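Local coordinates for phosphonopyruvate hydrolase (Variovorax sp., PDB 2HJP), which hydrolyses phosphonopyruvate to pyruvate and phosphate, cleaving its phosphorus–carbon bond with the help of a divalent metal cation, at residues 63-68 and 98-102; 78-84 and 104-110; 151-157 and 180-186. One frame throughout, in Å; residues are numbered along the deposited sequence.

Contact 1: residues 63-68 and 98-102; sequences HLEMMR and QYEAA
His63 and Tyr99 supply the direct side-chain hydrogen bond between the two helices: His63 ND1 and Tyr99 OH lie 2.6 Å apart, and either could be the donor. The hydroxyl meets the imidazole at its edge, and the two rings stand rim to rim with their planes at 40°. On its other nitrogen, NE2, His63 bonds to the carbonyl of Gly41, a substrate-binding residue, so the imidazole is pinned at both ends.

Apolar contacts fill the middle. Leu64 CD1 sits over the centre of the Tyr99 ring, 3.8 Å from its centroid, a CH-pi contact that the leucine can make because its CG lies anti to the backbone N (chi1 170°). The same methyl also touches Ala102 CB at 3.7 Å, while Met67 CG comes to the edge of the tyrosine ring, 3.6 Å from CE1. Helices 60-71 and 89-102 are successive outer helices of the TIM barrel; their segments here run at 26° to each other with axes 9.1 Å apart.

Polar contacts take over at Arg68. Its NE and NH2 grip the carboxylate of Glu65 side-on, one nitrogen to each oxygen, which fixes the guanidinium with one face over Ala102 CB. NH1 then reaches the second helix through two waters, one bound to Gln98 O and the other to Ala101 O. A third water bridges Arg68 O and Ala102 O, donating to both at 2.7 Å.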
loop_
_atom_site.group_PDB
_atom_site.type_symbol
_atom_site.label_atom_id
_atom_site.label_comp_id
_atom_site.label_asym_id
_atom_site.label_seq_id
_atom_site.Cartn_x
_atom_site.Cartn_y
_atom_site.Cartn_z
ATOM N N HIS A 63 9.122 2.267 -1.200
ATOM C CA HIS A 63 10.417 1.829 -0.768
ATOM C C HIS A 63 10.394 1.150 0.636
ATOM O O HIS A 63 10.935 0.018 0.835
ATOM C CB HIS A 63 11.394 3.020 -0.825
ATOM C CG HIS A 63 12.788 2.672 -0.371
ATOM N ND1 HIS A 63 13.214 2.809 0.931
ATOM C CD2 HIS A 63 13.833 2.143 -1.058
ATOM C CE1 HIS A 63 14.458 2.377 1.045
ATOM N NE2 HIS A 63 14.864 1.961 -0.148
ATOM N N LEU A 64 9.673 1.761 1.565
ATOM C CA LEU A 64 9.569 1.225 2.928
ATOM C C LEU A 64 8.960 -0.162 2.869
ATOM O O LEU A 64 9.477 -1.086 3.510
ATOM C CB LEU A 64 8.706 2.178 3.810
ATOM C CG LEU A 64 8.343 1.555 5.175
ATOM C CD1 LEU A 64 9.650 1.345 5.986
ATOM C CD2 LEU A 64 7.398 2.512 5.966
ATOM N N GLU A 65 7.889 -0.352 2.078
ATOM C CA GLU A 65 7.296 -1.709 2.002
ATOM C C GLU A 65 8.240 -2.738 1.330
ATOM O O GLU A 65 8.252 -3.892 1.709
ATOM C CB GLU A 65 5.919 -1.656 1.312
ATOM C CG GLU A 65 4.946 -0.858 2.177
ATOM C CD GLU A 65 4.929 -1.361 3.697
ATOM O OE1 GLU A 65 4.851 -2.579 4.009
ATOM O OE2 GLU A 65 4.931 -0.533 4.600
ATOM N N MET A 66 9.018 -2.300 0.343
ATOM C CA MET A 66 9.979 -3.183 -0.283
ATOM C C MET A 66 11.021 -3.555 0.777
ATOM O O MET A 66 11.514 -4.669 0.736
ATOM C CB MET A 66 10.689 -2.490 -1.492
ATOM C CG MET A 66 11.716 -3.441 -2.199
ATOM S SD MET A 66 11.031 -5.110 -2.508
ATOM C CE MET A 66 9.971 -4.675 -3.957
ATOM N N MET A 67 11.402 -2.640 1.675
ATOM C CA MET A 67 12.417 -2.988 2.681
ATOM C C MET A 67 11.844 -4.046 3.595
ATOM O O MET A 67 12.536 -5.001 3.968
ATOM C CB MET A 67 12.895 -1.782 3.515
ATOM C CG MET A 67 13.608 -0.668 2.697
ATOM S SD MET A 67 15.005 -1.275 1.672
ATOM C CE MET A 67 14.303 -1.354 0.043
ATOM N N ARG A 68 10.583 -3.874 3.994
ATOM C CA ARG A 68 9.915 -4.874 4.848
ATOM C C ARG A 68 9.931 -6.272 4.231
ATOM O O ARG A 68 10.263 -7.275 4.892
ATOM C CB ARG A 68 8.436 -4.510 5.092
ATOM C CG ARG A 68 7.945 -5.047 6.427
ATOM C CD ARG A 68 6.396 -4.876 6.555
ATOM N NE ARG A 68 6.112 -3.429 6.407
ATOM C CZ ARG A 68 6.392 -2.506 7.328
ATOM N NH1 ARG A 68 6.947 -2.834 8.533
ATOM N NH2 ARG A 68 6.201 -1.215 7.009
ATOM N N GLN A 98 10.097 3.750 11.425
ATOM C CA GLN A 98 9.391 2.877 10.468
ATOM C C GLN A 98 10.327 1.935 9.727
ATOM O O GLN A 98 10.011 0.761 9.584
ATOM C CB GLN A 98 8.594 3.678 9.461
ATOM C CG GLN A 98 7.414 4.347 10.112
ATOM C CD GLN A 98 6.721 5.268 9.139
ATOM O OE1 GLN A 98 6.947 6.509 9.121
ATOM N NE2 GLN A 98 5.903 4.686 8.305
ATOM N N TYR A 99 11.482 2.443 9.321
ATOM C CA TYR A 99 12.501 1.602 8.643
ATOM C C TYR A 99 13.049 0.549 9.635
ATOM O O TYR A 99 13.161 -0.633 9.310
ATOM C CB TYR A 99 13.600 2.468 8.077
ATOM C CG TYR A 99 13.246 2.937 6.710
ATOM C CD1 TYR A 99 13.522 2.140 5.590
ATOM C CD2 TYR A 99 12.529 4.146 6.523
ATOM C CE1 TYR A 99 13.068 2.526 4.289
ATOM C CE2 TYR A 99 12.084 4.542 5.215
ATOM C CZ TYR A 99 12.363 3.735 4.106
ATOM O OH TYR A 99 12.046 4.232 2.829
ATOM N N GLU A 100 13.309 0.970 10.877
ATOM C CA GLU A 100 13.754 0.018 11.917
ATOM C C GLU A 100 12.695 -1.061 12.143
ATOM O O GLU A 100 12.981 -2.271 12.092
ATOM C CB GLU A 100 14.016 0.744 13.246
ATOM C CG GLU A 100 14.631 -0.196 14.305
ATOM C CD GLU A 100 15.062 0.566 15.562
ATOM O OE1 GLU A 100 14.687 1.745 15.705
ATOM O OE2 GLU A 100 15.757 -0.009 16.419
ATOM N N ALA A 101 11.447 -0.635 12.314
ATOM C CA ALA A 101 10.378 -1.596 12.513
ATOM C C ALA A 101 10.207 -2.493 11.283
ATOM O O ALA A 101 9.799 -3.661 11.461
ATOM C CB ALA A 101 9.060 -0.885 12.838
ATOM N N ALA A 102 10.512 -1.986 10.076
ATOM C CA ALA A 102 10.415 -2.811 8.837
ATOM C C ALA A 102 11.511 -3.932 8.820
ATOM O O ALA A 102 11.434 -4.899 8.037
ATOM C CB ALA A 102 10.545 -1.908 7.563
HETATM O O HOH W 1 10.448 -7.335 7.605
HETATM O O HOH W 2 7.356 0.010 9.636
HETATM O O HOH W 3 7.386 -5.180 9.934
#

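Contact 2: residues 78-84 and 104-110; sequences LIADIDT and ASAIVME. With MG (magnesium ion), chain C; PPR (phosphonopyruvate), chain G.
Asp81 pairs with Val108 at the end of strand 78-81 and sends OD2 to the magnesium ion at 2.1 Å. Phosphonopyruvate chelates the ion through O2' and O2, and three waters bring the coordination to six. One of these waters lies 2.8 Å from both Asp81 OD1 and Glu110 OE2; another donates to Asp83 OD2 at 2.8 Å.

Two backbone N-H groups steady the Asp81 carboxylate. Its OD1 accepts the N-H of Asp83 from above the carboxylate plane, closing an Asx turn, and OD2 also takes the N-H of Gly43. Chi1 of -178° carries the carboxylate away from its own backbone N and out to the metal. Glu110 is packed by Thr84, whose CG2 touches its CG at 3.7 Å.

Beyond lies the parallel pairing of strands 78-81 and 106-110, joined by helix 89-102 in a beta-alpha-beta crossover of the TIM barrel. Ala80 N bonds to Ala106 O and Val108 N to Ala80 O; past the strand end, Ile82 N reaches Val108 O and Glu110 N reaches Asp83 O. Ile79 CG2 meets Val108 CG2 on the face that carries Asp81, while Ile82 CG2 packs on Ile107 CG2 on the helix side.

With Asp81 OD1 and Glu110 OE2 only 4.5 Å apart, the metal's positive charge probably offsets the repulsion between these carboxylates and would polarise the bound waters and the chelated substrate oxygens.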
loop_
_atom_site.group_PDB
_atom_site.type_symbol
_atom_site.label_atom_id
_atom_site.label_comp_id
_atom_site.label_asym_id
_atom_site.label_seq_id
_atom_site.Cartn_x
_atom_site.Cartn_y
_atom_site.Cartn_z
ATOM N N LEU A 78 20.089 -5.692 6.330
ATOM C CA LEU A 78 19.598 -4.875 5.222
ATOM C C LEU A 78 19.973 -3.436 5.590
ATOM O O LEU A 78 19.658 -2.973 6.707
ATOM C CB LEU A 78 18.052 -4.972 5.136
ATOM C CG LEU A 78 17.406 -3.914 4.237
ATOM C CD1 LEU A 78 17.967 -4.033 2.817
ATOM C CD2 LEU A 78 15.826 -4.128 4.269
ATOM N N ILE A 79 20.643 -2.758 4.666
ATOM C CA ILE A 79 21.031 -1.380 4.800
ATOM C C ILE A 79 20.042 -0.686 3.859
ATOM O O ILE A 79 20.088 -0.920 2.631
ATOM C CB ILE A 79 22.441 -1.171 4.259
ATOM C CG1 ILE A 79 23.437 -2.060 5.007
ATOM C CG2 ILE A 79 22.788 0.332 4.313
ATOM C CD1 ILE A 79 23.460 -3.515 4.558
ATOM N N ALA A 80 19.147 0.140 4.411
ATOM C CA ALA A 80 18.174 0.846 3.578
ATOM C C ALA A 80 18.595 2.273 3.187
ATOM O O ALA A 80 19.059 3.048 4.036
ATOM C CB ALA A 80 16.808 0.889 4.323
ATOM N N ASP A 81 18.394 2.613 1.904
ATOM C CA ASP A 81 18.657 3.938 1.367
ATOM C C ASP A 81 17.430 4.863 1.667
ATOM O O ASP A 81 16.341 4.614 1.163
ATOM C CB ASP A 81 18.834 3.809 -0.154
ATOM C CG ASP A 81 19.155 5.121 -0.845
ATOM O OD1 ASP A 81 19.206 6.199 -0.202
ATOM O OD2 ASP A 81 19.354 5.052 -2.086
ATOM N N ILE A 82 17.581 5.901 2.493
ATOM C CA ILE A 82 16.422 6.784 2.733
ATOM C C ILE A 82 16.622 8.158 2.116
ATOM O O ILE A 82 16.068 9.175 2.578
ATOM C CB ILE A 82 16.054 6.875 4.260
ATOM C CG1 ILE A 82 17.216 7.450 5.068
ATOM C CG2 ILE A 82 15.718 5.458 4.753
ATOM C CD1 ILE A 82 16.857 7.887 6.485
ATOM N N ASP A 83 17.413 8.183 1.050
ATOM C CA ASP A 83 17.674 9.406 0.288
ATOM C C ASP A 83 18.044 10.561 1.208
ATOM O O ASP A 83 19.063 10.445 1.901
ATOM C CB ASP A 83 16.449 9.769 -0.566
ATOM C CG ASP A 83 16.249 8.810 -1.804
ATOM O OD1 ASP A 83 15.395 9.181 -2.665
ATOM O OD2 ASP A 83 16.884 7.699 -1.932
ATOM N N THR A 84 17.254 11.657 1.210
ATOM C CA THR A 84 17.580 12.749 2.099
ATOM C C THR A 84 16.728 12.751 3.357
ATOM O O THR A 84 16.580 13.779 3.997
ATOM C CB THR A 84 17.427 14.155 1.439
ATOM O OG1 THR A 84 16.076 14.346 1.025
ATOM C CG2 THR A 84 18.323 14.292 0.290
ATOM N N ALA A 104 15.017 -3.145 8.710
ATOM C CA ALA A 104 16.337 -2.665 8.220
ATOM C C ALA A 104 17.342 -2.570 9.402
ATOM O O ALA A 104 16.944 -2.244 10.553
ATOM C CB ALA A 104 16.191 -1.296 7.577
ATOM N N SER A 105 18.606 -2.870 9.147
ATOM C CA SER A 105 19.602 -2.814 10.223
ATOM C C SER A 105 20.386 -1.458 10.187
ATOM O O SER A 105 21.088 -1.103 11.168
ATOM C CB SER A 105 20.564 -4.001 10.138
ATOM O OG SER A 105 19.944 -5.212 10.620
ATOM N N ALA A 106 20.185 -0.692 9.105
ATOM C CA ALA A 106 20.844 0.614 8.911
ATOM C C ALA A 106 20.072 1.412 7.896
ATOM O O ALA A 106 19.286 0.836 7.101
ATOM C CB ALA A 106 22.256 0.397 8.353
ATOM N N ILE A 107 20.313 2.728 7.918
ATOM C CA ILE A 107 19.770 3.625 6.925
ATOM C C ILE A 107 20.982 4.466 6.535
ATOM O O ILE A 107 21.935 4.600 7.292
ATOM C CB ILE A 107 18.630 4.529 7.427
ATOM C CG1 ILE A 107 18.955 5.240 8.766
ATOM C CG2 ILE A 107 17.415 3.647 7.606
ATOM C CD1 ILE A 107 19.907 6.417 8.651
ATOM N N VAL A 108 20.957 4.921 5.291
ATOM C CA VAL A 108 21.958 5.809 4.684
ATOM C C VAL A 108 21.108 7.038 4.286
ATOM O O VAL A 108 20.126 6.935 3.547
ATOM C CB VAL A 108 22.610 5.207 3.421
ATOM C CG1 VAL A 108 23.549 6.303 2.686
ATOM C CG2 VAL A 108 23.437 4.019 3.834
ATOM N N MET A 109 21.536 8.211 4.753
ATOM C CA MET A 109 20.862 9.482 4.491
ATOM C C MET A 109 21.961 10.467 4.002
ATOM O O MET A 109 23.017 10.570 4.616
ATOM C CB MET A 109 20.206 10.007 5.784
ATOM C CG MET A 109 19.428 11.245 5.565
ATOM S SD MET A 109 18.474 11.778 6.983
ATOM C CE MET A 109 19.691 11.720 8.310
ATOM N N GLU A 110 21.724 11.130 2.881
ATOM C CA GLU A 110 22.717 12.067 2.280
ATOM C C GLU A 110 22.416 13.523 2.558
ATOM O O GLU A 110 21.261 13.908 2.856
ATOM C CB GLU A 110 22.761 11.840 0.754
ATOM C CG GLU A 110 21.387 12.150 0.111
ATOM C CD GLU A 110 21.071 11.213 -1.074
ATOM O OE1 GLU A 110 20.436 11.678 -2.024
ATOM O OE2 GLU A 110 21.476 10.025 -1.045
HETATM MG MG MG C . 20.087 6.221 -3.638
HETATM C C1 PPR G . 21.509 4.050 -4.683
HETATM O O1 PPR G . 21.933 2.865 -5.004
HETATM O "O2'" PPR G . 20.359 4.398 -4.711
HETATM C C2 PPR G . 22.591 4.989 -4.238
HETATM C C3 PPR G . 23.888 5.044 -4.659
HETATM O O2 PPR G . 22.170 5.867 -3.327
HETATM P P PPR G . 23.948 6.068 -6.208
HETATM O O1P PPR G . 23.491 7.479 -5.744
HETATM O O2P PPR G . 22.980 5.388 -7.213
HETATM O O3P PPR G . 25.354 6.082 -6.587
HETATM O O HOH W 4 18.366 -6.051 8.624
HETATM O O HOH W 5 20.191 7.816 -2.244
HETATM O O HOH W 6 21.421 8.262 1.240
HETATM O O HOH W 7 18.087 6.689 -4.193
HETATM O O HOH W 8 20.589 7.484 -5.238
#

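Contact 3: residues 151-157 and 180-186; sequences VVIARVE and ADAILIH. With PPR (phosphonopyruvate), chain G.
Val151 opens the contact by laying CG1 against CB of Asp181, 3.9 Å away. At Val152 the aspartate grips the strand twice: its OD2 accepts the N-H of Val152 on the anti lone pair in a nearly straight bond (174°), and its own N donates to Val152 O. The carboxylate is also shared by salt bridges to Arg145 and Arg8. Ile153 rests CG2 on Leu184 CB, and Ala154 turns to the other face, its CB 3.8 Å from Ala180 CB, while its N and O bond to Ala182 O and Leu184 N in parallel-strand fashion.

Arg155 runs out extended beside Leu184, with CG anti to the backbone N (chi1 164°), to put its guanidinium on the substrate. NH1 and NH2 both bond to O1P of phosphonopyruvate, NH2 at 3.0 Å, and NH1 makes a weak bond to O2. His186 approaches one guanidinium face with its ring edge, CD2 lying 3.4 Å from Arg155 NH2 and the planes 72° apart; its NE2 donates to O3P at 2.8 Å. Putting an alanine at Arg155 would probably leave O1P without its two guanidinium bonds and the carboxylate of Glu157 without its salt bridge.

Val156 packs CG2 on Ile183 CG2 and CG1 on Ile185 CD1, and its N bonds to Leu184 O. Glu157 folds back so that OE2 takes both NE and NH2 of Arg155, NE at 2.6 Å, setting the turn of the guanidinium.

Strand 106-110 borders 151-156 on the edge away from 182-185. Helix 165-177 makes the crossover between the two strands of the contact, covering Ala154 and Val156 with Tyr175, while helix 131-144 packs on Val152 and Ala154.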
loop_
_atom_site.group_PDB
_atom_site.type_symbol
_atom_site.label_atom_id
_atom_site.label_comp_id
_atom_site.label_asym_id
_atom_site.label_seq_id
_atom_site.Cartn_x
_atom_site.Cartn_y
_atom_site.Cartn_z
ATOM N N VAL A 151 22.166 1.027 12.790
ATOM C CA VAL A 151 23.215 1.893 12.297
ATOM C C VAL A 151 22.797 3.068 11.459
ATOM O O VAL A 151 22.076 2.899 10.490
ATOM C CB VAL A 151 24.202 0.990 11.458
ATOM C CG1 VAL A 151 25.252 1.797 10.774
ATOM C CG2 VAL A 151 24.784 -0.056 12.389
ATOM N N VAL A 152 23.300 4.255 11.800
ATOM C CA VAL A 152 22.970 5.423 11.021
ATOM C C VAL A 152 24.201 5.881 10.253
ATOM O O VAL A 152 25.211 6.274 10.838
ATOM C CB VAL A 152 22.487 6.527 11.957
ATOM C CG1 VAL A 152 22.308 7.839 11.171
ATOM C CG2 VAL A 152 21.234 6.050 12.690
ATOM N N ILE A 153 24.085 5.851 8.931
ATOM C CA ILE A 153 25.161 6.183 8.010
ATOM C C ILE A 153 24.872 7.479 7.325
ATOM O O ILE A 153 23.819 7.650 6.712
ATOM C CB ILE A 153 25.315 5.046 6.925
ATOM C CG1 ILE A 153 25.549 3.691 7.641
ATOM C CG2 ILE A 153 26.526 5.311 5.952
ATOM C CD1 ILE A 153 25.357 2.458 6.762
ATOM N N ALA A 154 25.825 8.416 7.442
ATOM C CA ALA A 154 25.667 9.705 6.801
ATOM C C ALA A 154 26.467 9.694 5.499
ATOM O O ALA A 154 27.679 9.410 5.464
ATOM C CB ALA A 154 26.198 10.809 7.715
ATOM N N ARG A 155 25.789 10.082 4.448
ATOM C CA ARG A 155 26.423 10.155 3.159
ATOM C C ARG A 155 26.775 11.579 2.805
ATOM O O ARG A 155 25.923 12.484 2.816
ATOM C CB ARG A 155 25.508 9.498 2.128
ATOM C CG ARG A 155 25.838 9.826 0.683
ATOM C CD ARG A 155 24.960 8.977 -0.291
ATOM N NE ARG A 155 24.916 9.584 -1.622
ATOM C CZ ARG A 155 24.452 9.010 -2.736
ATOM N NH1 ARG A 155 23.998 7.771 -2.701
ATOM N NH2 ARG A 155 24.392 9.703 -3.882
ATOM N N VAL A 156 28.056 11.783 2.527
ATOM C CA VAL A 156 28.612 13.104 2.213
ATOM C C VAL A 156 28.722 13.270 0.690
ATOM O O VAL A 156 29.478 12.543 0.049
ATOM C CB VAL A 156 30.051 13.235 2.893
ATOM C CG1 VAL A 156 30.777 14.500 2.399
ATOM C CG2 VAL A 156 29.928 13.215 4.418
ATOM N N GLU A 157 27.983 14.232 0.144
ATOM C CA GLU A 157 27.929 14.536 -1.284
ATOM C C GLU A 157 28.875 15.664 -1.731
ATOM O O GLU A 157 28.935 16.005 -2.930
ATOM C CB GLU A 157 26.516 14.991 -1.648
ATOM C CG GLU A 157 25.460 13.940 -1.661
ATOM C CD GLU A 157 25.627 13.034 -2.840
ATOM O OE1 GLU A 157 25.539 13.502 -3.991
ATOM O OE2 GLU A 157 25.852 11.863 -2.594
ATOM N N ALA A 180 26.598 10.021 13.623
ATOM C CA ALA A 180 26.706 8.995 12.564
ATOM C C ALA A 180 27.637 7.821 12.940
ATOM O O ALA A 180 28.721 8.004 13.514
ATOM C CB ALA A 180 27.137 9.636 11.253
ATOM N N ASP A 181 27.206 6.583 12.642
ATOM C CA ASP A 181 28.015 5.422 12.986
ATOM C C ASP A 181 28.999 5.144 11.909
ATOM O O ASP A 181 29.923 4.347 12.116
ATOM C CB ASP A 181 27.092 4.201 13.169
ATOM C CG ASP A 181 26.131 4.380 14.366
ATOM O OD1 ASP A 181 26.649 4.386 15.494
ATOM O OD2 ASP A 181 24.894 4.562 14.177
ATOM N N ALA A 182 28.765 5.756 10.743
ATOM C CA ALA A 182 29.686 5.574 9.603
ATOM C C ALA A 182 29.498 6.668 8.600
ATOM O O ALA A 182 28.461 7.323 8.609
ATOM C CB ALA A 182 29.481 4.214 8.965
ATOM N N ILE A 183 30.500 6.895 7.752
ATOM C CA ILE A 183 30.411 7.939 6.769
ATOM C C ILE A 183 30.598 7.364 5.354
ATOM O O ILE A 183 31.629 6.733 5.043
ATOM C CB ILE A 183 31.478 9.001 7.047
ATOM C CG1 ILE A 183 31.341 9.514 8.512
ATOM C CG2 ILE A 183 31.365 10.060 5.992
ATOM C CD1 ILE A 183 31.901 10.843 8.826
ATOM N N LEU A 184 29.587 7.550 4.521
ATOM C CA LEU A 184 29.657 7.051 3.167
ATOM C C LEU A 184 30.118 8.270 2.374
ATOM O O LEU A 184 29.411 9.260 2.325
ATOM C CB LEU A 184 28.266 6.587 2.700
ATOM C CG LEU A 184 28.274 5.814 1.344
ATOM C CD1 LEU A 184 26.889 5.052 1.140
ATOM C CD2 LEU A 184 28.663 6.842 0.182
ATOM N N ILE A 185 31.323 8.211 1.809
ATOM C CA ILE A 185 31.876 9.309 1.015
ATOM C C ILE A 185 31.681 8.861 -0.424
ATOM O O ILE A 185 32.133 7.808 -0.849
ATOM C CB ILE A 185 33.375 9.597 1.375
ATOM C CG1 ILE A 185 33.926 10.720 0.493
ATOM C CG2 ILE A 185 34.263 8.287 1.236
ATOM C CD1 ILE A 185 33.408 12.113 0.834
ATOM N N HIS A 186 30.966 9.684 -1.177
ATOM C CA HIS A 186 30.678 9.291 -2.543
ATOM C C HIS A 186 31.463 10.052 -3.629
ATOM O O HIS A 186 31.940 11.187 -3.445
ATOM C CB HIS A 186 29.169 9.397 -2.760
ATOM C CG HIS A 186 28.621 8.394 -3.751
ATOM N ND1 HIS A 186 29.351 7.320 -4.230
ATOM C CD2 HIS A 186 27.421 8.340 -4.385
ATOM C CE1 HIS A 186 28.631 6.658 -5.120
ATOM N NE2 HIS A 186 27.456 7.254 -5.234
HETATM C C1 PPR G . 21.509 4.050 -4.683
HETATM O O1 PPR G . 21.933 2.865 -5.004
HETATM O "O2'" PPR G . 20.359 4.398 -4.711
HETATM C C2 PPR G . 22.591 4.989 -4.238
HETATM C C3 PPR G . 23.888 5.044 -4.659
HETATM O O2 PPR G . 22.170 5.867 -3.327
HETATM P P PPR G . 23.948 6.068 -6.208
HETATM O O1P PPR G . 23.491 7.479 -5.744
HETATM O O2P PPR G . 22.980 5.388 -7.213
HETATM O O3P PPR G . 25.354 6.082 -6.587
HETATM O O HOH W 9 30.850 13.373 -2.162
#

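Contacts 2 and 3 are neighbouring parts of one barrel wall, their centres 9 Å apart. Strands 106-110 and 151-156 join them, with Met109 O 2.8 Å from Arg155 N in a probable hydrogen bond. Both reach the same phosphonopyruvate: contact 2 from the magnesium side, contact 3 at the phosphono group and O2. Contact 1 backs contact 2 from the helical layer, with centres 10 Å apart; Tyr99 CD1 packs on Ala80 CB at 3.7 Å, and the His63 side chain lies about 8 Å from the substrate. Contacts 1 and 3 do not touch, their nearest atoms being about 7 Å apart, and contact 2 stands between them.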